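Long-range contacts in phospholipase A1 (Streptomyces albidoflavus, PDB 4HYQ), which hydrolyses the sn-1 ester of glycerophospholipids, as a bacterial phospholipase A1 of the GDSL-like, SGNH-hydrolase family: residues 3-8 / 46-51; 64-69 / 126-131. All coordinates share one frame; numbering follows the deposited sequence.

Contact 1: 3-8 / 46-51; sequences GGYVAL and ASFDFV
The Y5 ring lies beside that of F48, the two side chains pointing the same way from neighbouring strands. Their planes are 16° apart, but slid so that, with centroids 5.3 Å apart, the rings barely overlap; CD2 and CE2 of Y5 meet CD1 and CE1 of F48, Y5 CD2 being 3.4 Å from F48 CD1. CG is anti to the backbone N in both residues (chi1 168° and 173°), which starts both rings off in the same direction, and similar chi2 values turn the planes nearly alike. W39 meets the tyrosine ring edge-to-face, and Y5 OH is hydrogen-bonded to S77 OG. An alanine at Y5 would probably leave CD1 and CE1 of F48 without their neighbour and S77 without the tyrosine hydroxyl. Further along this face, A7 CB sits at the edge of F48 and 3.9 Å from F50 CD1.

On the other face, a water accepts from S47 OG and donates to Y5 O and to D49 OD2 (2.7 Å), tying both side chains to the adjacent strand. S47 OG also comes within 3.2 Å of G4 CA, where a side chain would clash. Between the faces, Y5 N binds S47 O, D49 N binds Y5 O, A7 N binds D49 O and V51 N binds A7 O. This is parallel pairing at the edge of the five-stranded SGNH-hydrolase sheet, strand 47-50 outermost.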
ATOM      1  N   GLY A   3     -13.183 -16.577  12.978  1.00 25.30           N
ATOM      2  CA  GLY A   3     -11.744 -16.514  12.847  1.00 21.39           C
ATOM      3  C   GLY A   3     -11.152 -15.132  13.014  1.00 17.49           C
ATOM      4  O   GLY A   3     -11.834 -14.115  12.917  1.00 16.79           O
ATOM      5  N   GLY A   4      -9.851 -15.109  13.245  1.00 16.56           N
ATOM      6  CA  GLY A   4      -9.179 -13.851  13.463  1.00 14.15           C
ATOM      7  C   GLY A   4      -8.798 -13.149  12.189  1.00 13.25           C
ATOM      8  O   GLY A   4      -8.603 -13.770  11.138  1.00 13.12           O
ATOM      9  N   TYR A   5      -8.703 -11.831  12.288  1.00 11.06           N
ATOM     10  CA  TYR A   5      -8.295 -11.007  11.156  1.00 10.60           C
ATOM     11  C   TYR A   5      -6.941 -10.410  11.525  1.00 10.81           C
ATOM     12  O   TYR A   5      -6.793  -9.834  12.610  1.00 11.25           O
ATOM     13  CB  TYR A   5      -9.321  -9.895  10.920  1.00 10.45           C
ATOM     14  CG  TYR A   5      -8.873  -8.803   9.956  1.00  9.44           C
ATOM     15  CD1 TYR A   5      -8.083  -9.102   8.844  1.00  9.51           C
ATOM     16  CD2 TYR A   5      -9.271  -7.483  10.145  1.00  9.76           C
ATOM     17  CE1 TYR A   5      -7.695  -8.101   7.933  1.00 10.26           C
ATOM     18  CE2 TYR A   5      -8.904  -6.477   9.238  1.00  9.03           C
ATOM     19  CZ  TYR A   5      -8.125  -6.793   8.149  1.00 10.71           C
ATOM     20  OH  TYR A   5      -7.805  -5.790   7.269  1.00 10.81           O
ATOM     21  N   VAL A   6      -5.951 -10.592  10.657  1.00  8.78           N
ATOM     22  CA  VAL A   6      -4.626 -10.020  10.892  1.00  9.29           C
ATOM     23  C   VAL A   6      -4.350  -9.075   9.723  1.00  9.71           C
ATOM     24  O   VAL A   6      -4.431  -9.471   8.563  1.00  9.19           O
ATOM     25  CB  VAL A   6      -3.525 -11.113  10.969  1.00  8.96           C
ATOM     26  CG1 VAL A   6      -2.150 -10.477  11.149  1.00 10.32           C
ATOM     27  CG2 VAL A   6      -3.801 -12.045  12.166  1.00 10.58           C
ATOM     28  N   ALA A   7      -4.053  -7.815  10.038  1.00  9.03           N
ATOM     29  CA  ALA A   7      -3.767  -6.801   9.019  1.00  8.07           C
ATOM     30  C   ALA A   7      -2.275  -6.471   9.010  1.00 10.12           C
ATOM     31  O   ALA A   7      -1.737  -5.869   9.948  1.00  9.86           O
ATOM     32  CB  ALA A   7      -4.599  -5.535   9.289  1.00  9.18           C
ATOM     33  N   LEU A   8      -1.623  -6.866   7.926  1.00  8.43           N
ATOM     34  CA  LEU A   8      -0.182  -6.695   7.738  1.00  9.31           C
ATOM     35  C   LEU A   8       0.153  -5.604   6.745  1.00  9.40           C
ATOM     36  O   LEU A   8      -0.687  -5.175   5.955  1.00  9.11           O
ATOM     37  CB  LEU A   8       0.416  -7.977   7.149  1.00  9.69           C
ATOM     38  CG  LEU A   8       0.089  -9.320   7.799  1.00  9.27           C
ATOM     39  CD1 LEU A   8       0.553 -10.472   6.883  1.00  9.59           C
ATOM     40  CD2 LEU A   8       0.794  -9.392   9.155  1.00  9.58           C
ATOM     41  N   ALA A  46     -13.439 -12.617  15.117  1.00 20.31           N
ATOM     42  CA  ALA A  46     -13.181 -13.225  16.421  1.00 20.04           C
ATOM     43  C   ALA A  46     -12.067 -12.485  17.152  1.00 19.73           C
ATOM     44  O   ALA A  46     -12.077 -12.382  18.373  1.00 19.48           O
ATOM     45  CB  ALA A  46     -12.808 -14.695  16.247  1.00 22.55           C
ATOM     46  N   SER A  47     -11.089 -12.004  16.394  1.00 17.96           N
ATOM     47  CA  SER A  47      -9.974 -11.238  16.948  1.00 16.06           C
ATOM     48  C   SER A  47      -9.464 -10.320  15.848  1.00 16.16           C
ATOM     49  O   SER A  47      -9.716 -10.557  14.662  1.00 15.67           O
ATOM     50  CB  SER A  47      -8.844 -12.154  17.420  1.00 16.34           C
ATOM     51  OG  SER A  47      -8.326 -12.938  16.361  1.00 18.11           O
ATOM     52  N   PHE A  48      -8.766  -9.265  16.239  1.00 14.92           N
ATOM     53  CA  PHE A  48      -8.240  -8.319  15.264  1.00 13.97           C
ATOM     54  C   PHE A  48      -6.859  -7.869  15.716  1.00 14.76           C
ATOM     55  O   PHE A  48      -6.711  -7.285  16.799  1.00 15.58           O
ATOM     56  CB  PHE A  48      -9.193  -7.123  15.152  1.00 13.22           C
ATOM     57  CG  PHE A  48      -8.668  -6.004  14.296  1.00 14.51           C
ATOM     58  CD1 PHE A  48      -8.078  -6.278  13.064  1.00 13.75           C
ATOM     59  CD2 PHE A  48      -8.769  -4.682  14.713  1.00 13.63           C
ATOM     60  CE1 PHE A  48      -7.588  -5.248  12.255  1.00 14.46           C
ATOM     61  CE2 PHE A  48      -8.283  -3.642  13.913  1.00 14.88           C
ATOM     62  CZ  PHE A  48      -7.693  -3.931  12.677  1.00 11.79           C
ATOM     63  N   ASP A  49      -5.846  -8.187  14.915  1.00 12.85           N
ATOM     64  CA  ASP A  49      -4.481  -7.776  15.217  1.00 13.43           C
ATOM     65  C   ASP A  49      -4.005  -6.916  14.060  1.00 12.11           C
ATOM     66  O   ASP A  49      -3.843  -7.386  12.940  1.00 13.47           O
ATOM     67  CB  ASP A  49      -3.580  -8.981  15.405  1.00 13.28           C
ATOM     68  CG  ASP A  49      -3.951  -9.782  16.636  1.00 18.91           C
ATOM     69  OD1 ASP A  49      -3.843  -9.236  17.753  1.00 19.56           O
ATOM     70  OD2 ASP A  49      -4.367 -10.945  16.485  1.00 19.42           O
ATOM     71  N   PHE A  50      -3.793  -5.638  14.361  1.00 11.15           N
ATOM     72  CA  PHE A  50      -3.389  -4.631  13.379  1.00 11.81           C
ATOM     73  C   PHE A  50      -1.900  -4.392  13.598  1.00 11.93           C
ATOM     74  O   PHE A  50      -1.517  -3.712  14.560  1.00 12.41           O
ATOM     75  CB  PHE A  50      -4.210  -3.365  13.670  1.00 11.62           C
ATOM     76  CG  PHE A  50      -4.196  -2.326  12.584  1.00  9.61           C
ATOM     77  CD1 PHE A  50      -3.492  -2.504  11.396  1.00  8.43           C
ATOM     78  CD2 PHE A  50      -4.910  -1.151  12.765  1.00 10.00           C
ATOM     79  CE1 PHE A  50      -3.501  -1.504  10.406  1.00  8.74           C
ATOM     80  CE2 PHE A  50      -4.927  -0.150  11.787  1.00  8.53           C
ATOM     81  CZ  PHE A  50      -4.225  -0.330  10.611  1.00  8.88           C
ATOM     82  N   VAL A  51      -1.060  -4.954  12.729  1.00 11.02           N
ATOM     83  CA  VAL A  51       0.377  -4.805  12.894  1.00  9.97           C
ATOM     84  C   VAL A  51       1.124  -4.104  11.759  1.00  8.32           C
ATOM     85  O   VAL A  51       2.367  -4.075  11.750  1.00  8.08           O
ATOM     86  CB  VAL A  51       1.045  -6.172  13.193  1.00 11.49           C
ATOM     87  CG1 VAL A  51       0.583  -6.666  14.558  1.00 13.07           C
ATOM     88  CG2 VAL A  51       0.679  -7.202  12.106  1.00 11.09           C
TER
HETATM   89  O   HOH W   1      -6.339 -11.898  14.839  1.00 13.34           O

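Contact 2: 64-69 / 126-131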
ATOM      1  N   LYS A  64       8.717  -8.730  12.164  1.00 21.30           N
ATOM      2  CA  LYS A  64       7.872  -8.096  13.170  1.00 19.94           C
ATOM      3  C   LYS A  64       6.379  -8.289  13.119  1.00 18.96           C
ATOM      4  O   LYS A  64       5.682  -7.986  14.093  1.00 18.66           O
ATOM      5  CB  LYS A  64       8.082  -6.585  13.141  1.00 21.14           C
ATOM      6  CG  LYS A  64       9.488  -6.130  13.384  1.00 24.59           C
ATOM      7  CD  LYS A  64       9.478  -4.718  13.915  1.00 27.77           C
ATOM      8  CE  LYS A  64       8.791  -4.678  15.282  1.00 28.53           C
ATOM      9  NZ  LYS A  64       8.778  -3.323  15.850  1.00 29.55           N
ATOM     10  N   GLN A  65       5.871  -8.766  11.997  1.00 16.13           N
ATOM     11  CA  GLN A  65       4.436  -8.839  11.857  1.00 13.63           C
ATOM     12  C   GLN A  65       3.759 -10.196  11.820  1.00 13.95           C
ATOM     13  O   GLN A  65       2.539 -10.260  11.890  1.00 14.02           O
ATOM     14  CB  GLN A  65       4.044  -8.050  10.600  1.00 12.71           C
ATOM     15  CG  GLN A  65       4.564  -6.606  10.604  1.00 12.62           C
ATOM     16  CD  GLN A  65       4.044  -5.803   9.427  1.00 12.78           C
ATOM     17  OE1 GLN A  65       3.031  -6.164   8.818  1.00 10.75           O
ATOM     18  NE2 GLN A  65       4.709  -4.692   9.121  1.00 10.91           N
ATOM     19  N   MET A  66       4.538 -11.266  11.746  1.00 13.61           N
ATOM     20  CA  MET A  66       3.968 -12.607  11.641  1.00 13.80           C
ATOM     21  C   MET A  66       3.388 -13.230  12.902  1.00 14.12           C
ATOM     22  O   MET A  66       2.601 -14.173  12.834  1.00 12.53           O
ATOM     23  CB  MET A  66       5.032 -13.535  11.089  1.00 15.85           C
ATOM     24  CG  MET A  66       5.674 -13.004   9.847  1.00 18.67           C
ATOM     25  SD  MET A  66       4.591 -13.217   8.455  1.00 23.39           S
ATOM     26  CE  MET A  66       5.370 -14.334   7.700  1.00 10.95           C
ATOM     27  N   GLY A  67       3.771 -12.702  14.053  1.00 13.24           N
ATOM     28  CA  GLY A  67       3.298 -13.260  15.311  1.00 14.69           C
ATOM     29  C   GLY A  67       1.825 -13.599  15.486  1.00 13.70           C
ATOM     30  O   GLY A  67       1.508 -14.704  15.949  1.00 15.49           O
ATOM     31  N   PRO A  68       0.895 -12.690  15.140  1.00 11.55           N
ATOM     32  CA  PRO A  68      -0.533 -12.979  15.310  1.00 11.40           C
ATOM     33  C   PRO A  68      -1.145 -14.017  14.373  1.00 11.15           C
ATOM     34  O   PRO A  68      -2.272 -14.433  14.590  1.00 11.84           O
ATOM     35  CB  PRO A  68      -1.221 -11.621  15.145  1.00 12.08           C
ATOM     36  CG  PRO A  68      -0.116 -10.608  14.959  1.00 12.24           C
ATOM     37  CD  PRO A  68       1.132 -11.347  14.583  1.00 11.44           C
ATOM     38  N   LEU A  69      -0.414 -14.433  13.349  1.00 11.71           N
ATOM     39  CA  LEU A  69      -0.954 -15.415  12.408  1.00 12.85           C
ATOM     40  C   LEU A  69      -0.943 -16.791  13.045  1.00 11.96           C
ATOM     41  O   LEU A  69       0.059 -17.189  13.641  1.00 14.45           O
ATOM     42  CB  LEU A  69      -0.105 -15.470  11.135  1.00 11.86           C
ATOM     43  CG  LEU A  69      -0.015 -14.196  10.300  1.00 10.37           C
ATOM     44  CD1 LEU A  69       1.007 -14.383   9.199  1.00 11.81           C
ATOM     45  CD2 LEU A  69      -1.372 -13.864   9.728  1.00 12.38           C
ATOM     46  N   SER A 126       4.672 -16.909   1.055  1.00 12.07           N
ATOM     47  CA  SER A 126       4.771 -18.300   1.486  1.00 13.90           C
ATOM     48  C   SER A 126       4.768 -18.452   3.001  1.00 14.65           C
ATOM     49  O   SER A 126       4.140 -19.369   3.533  1.00 14.21           O
ATOM     50  CB  SER A 126       6.020 -18.946   0.906  1.00 14.83           C
ATOM     51  OG  SER A 126       5.841 -19.164  -0.486  1.00 20.07           O
ATOM     52  N   GLN A 127       5.462 -17.557   3.702  1.00 13.41           N
ATOM     53  CA  GLN A 127       5.502 -17.628   5.160  1.00 13.92           C
ATOM     54  C   GLN A 127       4.158 -17.278   5.787  1.00 11.04           C
ATOM     55  O   GLN A 127       3.806 -17.808   6.831  1.00 12.30           O
ATOM     56  CB  GLN A 127       6.598 -16.712   5.722  1.00 17.25           C
ATOM     57  CG  GLN A 127       8.013 -17.192   5.447  1.00 25.30           C
ATOM     58  CD  GLN A 127       8.292 -18.583   6.016  1.00 29.98           C
ATOM     59  OE1 GLN A 127       7.944 -18.890   7.166  1.00 31.89           O
ATOM     60  NE2 GLN A 127       8.930 -19.429   5.211  1.00 33.26           N
ATOM     61  N   VAL A 128       3.414 -16.368   5.168  1.00 10.34           N
ATOM     62  CA  VAL A 128       2.102 -16.010   5.690  1.00  9.66           C
ATOM     63  C   VAL A 128       1.221 -17.266   5.661  1.00 11.29           C
ATOM     64  O   VAL A 128       0.546 -17.584   6.638  1.00 10.62           O
ATOM     65  CB  VAL A 128       1.438 -14.904   4.838  1.00 11.39           C
ATOM     66  CG1 VAL A 128      -0.043 -14.814   5.147  1.00 11.21           C
ATOM     67  CG2 VAL A 128       2.118 -13.561   5.123  1.00 10.98           C
ATOM     68  N   ARG A 129       1.234 -17.962   4.527  1.00 10.97           N
ATOM     69  CA  ARG A 129       0.436 -19.180   4.361  1.00 12.55           C
ATOM     70  C   ARG A 129       0.883 -20.278   5.320  1.00 12.98           C
ATOM     71  O   ARG A 129       0.057 -21.029   5.852  1.00 12.90           O
ATOM     72  CB  ARG A 129       0.541 -19.690   2.912  1.00 12.41           C
ATOM     73  CG  ARG A 129      -0.164 -21.029   2.676  1.00 12.61           C
ATOM     74  CD  ARG A 129      -1.615 -20.924   3.110  1.00 10.97           C
ATOM     75  NE  ARG A 129      -2.439 -20.157   2.170  1.00 10.54           N
ATOM     76  CZ  ARG A 129      -3.441 -19.366   2.541  1.00  9.97           C
ATOM     77  NH1 ARG A 129      -3.737 -19.209   3.829  1.00 11.04           N
ATOM     78  NH2 ARG A 129      -4.199 -18.776   1.619  1.00 11.42           N
ATOM     79  N   ALA A 130       2.184 -20.374   5.558  1.00 12.94           N
ATOM     80  CA  ALA A 130       2.685 -21.403   6.462  1.00 14.56           C
ATOM     81  C   ALA A 130       2.173 -21.210   7.883  1.00 14.70           C
ATOM     82  O   ALA A 130       1.848 -22.177   8.578  1.00 15.44           O
ATOM     83  CB  ALA A 130       4.197 -21.414   6.451  1.00 13.69           C
ATOM     84  N   LYS A 131       2.077 -19.960   8.321  1.00 14.21           N
ATOM     85  CA  LYS A 131       1.622 -19.671   9.676  1.00 14.39           C
ATOM     86  C   LYS A 131       0.103 -19.595   9.834  1.00 14.70           C
ATOM     87  O   LYS A 131      -0.429 -19.821  10.921  1.00 13.65           O
ATOM     88  CB  LYS A 131       2.278 -18.366  10.154  1.00 17.23           C
ATOM     89  CG  LYS A 131       2.538 -18.333  11.644  1.00 21.01           C
ATOM     90  CD  LYS A 131       3.569 -17.269  11.981  1.00 22.82           C
ATOM     91  CE  LYS A 131       3.817 -17.206  13.477  1.00 23.14           C
ATOM     92  NZ  LYS A 131       2.607 -16.816  14.222  1.00 24.11           N
TER
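K131 reaches from the last turn of its helix to the 66-69 turn and places its ammonium group among three backbone carbonyls, donating a hydrogen bond to each. L69 O receives K131 NZ in the carbonyl plane, at 2.6 Å. At G67 O, 2.9 Å from K131 NZ, the nitrogen stands above the carbonyl plane, 54° out of it. It is also above the plane at M66 O, where the distance from K131 NZ is 3.0 Å. The lysine chain is extended through chi3 (179°) and bends only at the end, where chi4 of -63° swings NZ in among the oxygens. Its methylenes pack on the way: K131 CB lies 3.9 Å from L69 CB, and K131 CD is near M66 CB.

M66 O is gripped twice, because L69 N closes the type I turn onto it from the face opposite to NZ. Three carbonyl oxygens around one ammonium would probably stabilise its positive charge.

The M66 side chain bends at chi2 and chi3 and crosses Q127 and V128 at about a right angle. M66 SD lies 4.2 Å from V128 CG2; CE comes close to Q127 CB, though the methyl is doubtfully placed. L69 CD1 packs 4.0 Å from V128 CA.

The turn follows helix 58-65 and is joined here to the C-terminal end of helix 117-131. Strand 4-9 lies beside both partners, with V6 touching P68 and L69, and L8 touching Q65 and V128.

Contact 1 closes before contact 2 opens along the chain, and their centres are 11 Å apart on the same side of the molecule. Strand 47-50 is followed by helix 58-65, whose end and following turn supply the first half of contact 2. Strand 4-9 is shared: it pairs in contact 1 and backs both halves of contact 2. Further direct packing joins V51 to Q65 and D49 to P68. Thus the turn 66-69 and helix 117-131 pack over strand 4-9, next to the edge strand 47-50, and together the two contacts join the edge of the parallel sheet to one of the helical layers of the alpha/beta/alpha SGNH fold.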